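Local structure of Fe(2+) transporter FeoB (Escherichia coli, 3I8S) at residues D87-V92 with I113-A118. The protein imports ferrous iron across the inner membrane, probably coupling GTP binding by this cytosolic domain to opening of the channel. Residues are numbered along the deposited sequence; the frame is centred on the assembly and turned at random. Where two conformers were deposited one is given.
Sequences DLLINV and IPCIVA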
ATOM      1  N   ASP A  87       8.807   7.819  -6.185  1.00 26.09           N
ATOM      2  CA  ASP A  87      10.016   7.081  -5.903  1.00 25.80           C
ATOM      3  C   ASP A  87       9.826   6.152  -4.717  1.00 25.87           C
ATOM      4  O   ASP A  87      10.454   5.127  -4.648  1.00 25.87           O
ATOM      5  CB  ASP A  87      11.132   8.078  -5.596  1.00 25.79           C
ATOM      6  CG  ASP A  87      11.452   8.963  -6.777  1.00 27.92           C
ATOM      7  OD1 ASP A  87      11.811   8.384  -7.800  1.00 29.88           O
ATOM      8  OD2 ASP A  87      11.310  10.193  -6.718  1.00 26.83           O
ATOM      9  N   LEU A  88       8.942   6.542  -3.799  1.00 25.17           N
ATOM     10  CA  LEU A  88       8.522   5.719  -2.686  1.00 26.15           C
ATOM     11  C   LEU A  88       7.218   6.222  -2.132  1.00 26.38           C
ATOM     12  O   LEU A  88       6.776   7.321  -2.476  1.00 24.51           O
ATOM     13  CB  LEU A  88       9.539   5.703  -1.564  1.00 27.92           C
ATOM     14  CG  LEU A  88       9.779   6.963  -0.787  1.00 29.07           C
ATOM     15  CD1 LEU A  88      10.274   6.616   0.625  1.00 29.24           C
ATOM     16  CD2 LEU A  88      10.789   7.760  -1.563  1.00 31.34           C
ATOM     17  N   LEU A  89       6.655   5.423  -1.216  1.00 25.23           N
ATOM     18  CA  LEU A  89       5.386   5.709  -0.566  1.00 25.28           C
ATOM     19  C   LEU A  89       5.606   5.710   0.938  1.00 25.61           C
ATOM     20  O   LEU A  89       6.430   4.935   1.458  1.00 26.43           O
ATOM     21  CB  LEU A  89       4.379   4.617  -0.872  1.00 25.48           C
ATOM     22  CG  LEU A  89       4.044   4.368  -2.302  1.00 29.15           C
ATOM     23  CD1 LEU A  89       3.059   3.175  -2.310  1.00 31.85           C
ATOM     24  CD2 LEU A  89       3.466   5.653  -2.859  1.00 25.83           C
ATOM     25  N   ILE A  90       4.911   6.601   1.636  1.00 24.45           N
ATOM     26  CA  ILE A  90       4.806   6.543   3.094  1.00 23.82           C
ATOM     27  C   ILE A  90       3.391   6.128   3.336  1.00 22.84           C
ATOM     28  O   ILE A  90       2.428   6.817   2.926  1.00 23.62           O
ATOM     29  CB  ILE A  90       5.120   7.884   3.815  1.00 24.31           C
ATOM     30  CG1 ILE A  90       6.597   8.228   3.573  1.00 24.93           C
ATOM     31  CG2 ILE A  90       4.804   7.770   5.342  1.00 23.72           C
ATOM     32  CD1 ILE A  90       6.944   9.601   3.997  1.00 25.04           C
ATOM     33  N   ASN A  91       3.268   4.973   3.965  1.00 23.80           N
ATOM     34  CA  ASN A  91       1.989   4.382   4.276  1.00 23.53           C
ATOM     35  C   ASN A  91       1.654   4.627   5.720  1.00 23.53           C
ATOM     36  O   ASN A  91       2.292   4.056   6.590  1.00 24.46           O
ATOM     37  CB  ASN A  91       2.021   2.894   3.942  1.00 24.17           C
ATOM     38  CG  ASN A  91       0.734   2.145   4.328  1.00 23.67           C
ATOM     39  OD1 ASN A  91      -0.406   2.682   4.343  1.00 26.64           O
ATOM     40  ND2 ASN A  91       0.924   0.874   4.605  1.00 21.23           N
ATOM     41  N   VAL A  92       0.699   5.508   5.949  1.00 22.87           N
ATOM     42  CA  VAL A  92       0.267   5.886   7.322  1.00 22.95           C
ATOM     43  C   VAL A  92      -0.694   4.850   7.847  1.00 24.07           C
ATOM     44  O   VAL A  92      -1.746   4.630   7.250  1.00 25.61           O
ATOM     45  CB  VAL A  92      -0.303   7.289   7.367  1.00 24.05           C
ATOM     46  CG1 VAL A  92      -0.568   7.651   8.804  1.00 23.38           C
ATOM     47  CG2 VAL A  92       0.686   8.269   6.701  1.00 27.94           C
ATOM     48  N   ILE A 113       6.352  -1.524  -4.580  1.00 29.51           N
ATOM     49  CA  ILE A 113       6.804  -0.121  -4.571  1.00 29.78           C
ATOM     50  C   ILE A 113       7.528   0.129  -3.232  1.00 28.20           C
ATOM     51  O   ILE A 113       7.020  -0.335  -2.207  1.00 26.88           O
ATOM     52  CB  ILE A 113       5.639   0.934  -4.611  1.00 30.76           C
ATOM     53  CG1 ILE A 113       4.469   0.531  -5.521  1.00 33.79           C
ATOM     54  CG2 ILE A 113       6.232   2.307  -4.934  1.00 30.78           C
ATOM     55  CD1 ILE A 113       4.804   0.372  -6.920  1.00 34.01           C
ATOM     56  N   PRO A 114       8.719   0.795  -3.235  1.00 28.17           N
ATOM     57  CA  PRO A 114       9.409   1.053  -1.966  1.00 27.84           C
ATOM     58  C   PRO A 114       8.477   1.798  -1.005  1.00 27.17           C
ATOM     59  O   PRO A 114       7.848   2.763  -1.401  1.00 25.38           O
ATOM     60  CB  PRO A 114      10.567   1.935  -2.372  1.00 27.86           C
ATOM     61  CG  PRO A 114      10.863   1.476  -3.736  1.00 28.87           C
ATOM     62  CD  PRO A 114       9.546   1.278  -4.357  1.00 29.54           C
ATOM     63  N   CYS A 115       8.360   1.276   0.222  0.50 26.39           N
ATOM     64  CA  CYS A 115       7.446   1.794   1.247  0.50 26.89           C
ATOM     65  C   CYS A 115       8.182   2.037   2.551  0.50 26.57           C
ATOM     66  O   CYS A 115       9.191   1.369   2.859  0.50 26.30           O
ATOM     67  CB  CYS A 115       6.318   0.786   1.530  0.50 27.12           C
ATOM     68  SG  CYS A 115       5.058   0.626   0.261  0.50 27.76           S
ATOM     69  N   ILE A 116       7.703   3.036   3.283  1.00 25.89           N
ATOM     70  CA  ILE A 116       7.995   3.207   4.673  1.00 25.89           C
ATOM     71  C   ILE A 116       6.642   3.227   5.373  1.00 25.14           C
ATOM     72  O   ILE A 116       5.762   4.006   4.980  1.00 24.41           O
ATOM     73  CB  ILE A 116       8.703   4.551   4.936  1.00 25.52           C
ATOM     74  CG1 ILE A 116      10.107   4.551   4.282  1.00 27.50           C
ATOM     75  CG2 ILE A 116       8.807   4.771   6.463  1.00 25.79           C
ATOM     76  CD1 ILE A 116      10.653   5.924   4.113  1.00 26.22           C
ATOM     77  N   VAL A 117       6.446   2.375   6.383  1.00 24.44           N
ATOM     78  CA  VAL A 117       5.220   2.490   7.208  1.00 24.34           C
ATOM     79  C   VAL A 117       5.425   3.506   8.300  1.00 23.22           C
ATOM     80  O   VAL A 117       6.397   3.414   9.106  1.00 23.14           O
ATOM     81  CB  VAL A 117       4.759   1.136   7.806  1.00 24.86           C
ATOM     82  CG1 VAL A 117       3.713   1.301   8.878  1.00 24.62           C
ATOM     83  CG2 VAL A 117       4.340   0.203   6.696  1.00 28.65           C
ATOM     84  N   ALA A 118       4.502   4.452   8.380  1.00 22.86           N
ATOM     85  CA  ALA A 118       4.473   5.365   9.521  1.00 23.43           C
ATOM     86  C   ALA A 118       3.320   4.946  10.431  1.00 24.68           C
ATOM     87  O   ALA A 118       2.148   5.140  10.085  1.00 22.82           O
ATOM     88  CB  ALA A 118       4.321   6.791   9.085  1.00 24.57           C
TER
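Leu89 and Asn91 face the neighbouring strand with both their backbone polar groups, giving four hydrogen bonds. Leu89 N donates to Pro114 O and Asn91 N to Ile116 O, while Leu89 O accepts from Ile116 N and Asn91 O from Ala118 N, each at 2.9 Å. The last donor sits 38° out of the carbonyl plane. Pro114 has no N-H to offer, and across this pair it contributes its carbonyl, while its ring packs beside Leu88. CA-H groups add weaker contacts, as from Ile90 CA to Ile116 O at 3.3 Å. The two parallel strands belong to a beta-alpha-beta crossover, joined by helix 98-111, in the central sheet of the P-loop G domain. Leu89 and Cys115 turn to the side covered by this helix, with Leu89 touching Leu108; Leu89 CG is 4.0 Å from Ile113 CG2. On the opposite face the side chains of Leu88 and Ile116 cross at a slant, Leu88 CD1 lying 3.6 Å from Ile116 CD1. Ile90 and Ile116, beta-branched and well suited to strands, pack there against Leu159 and Ile163 of helix 154-164. Ile90 CG2, anti to the backbone N, reaches the small methyl CB of Ala118 at 3.9 Å. Val92, on this face, lies beside the GTP-binding residues Lys16 and Asn120.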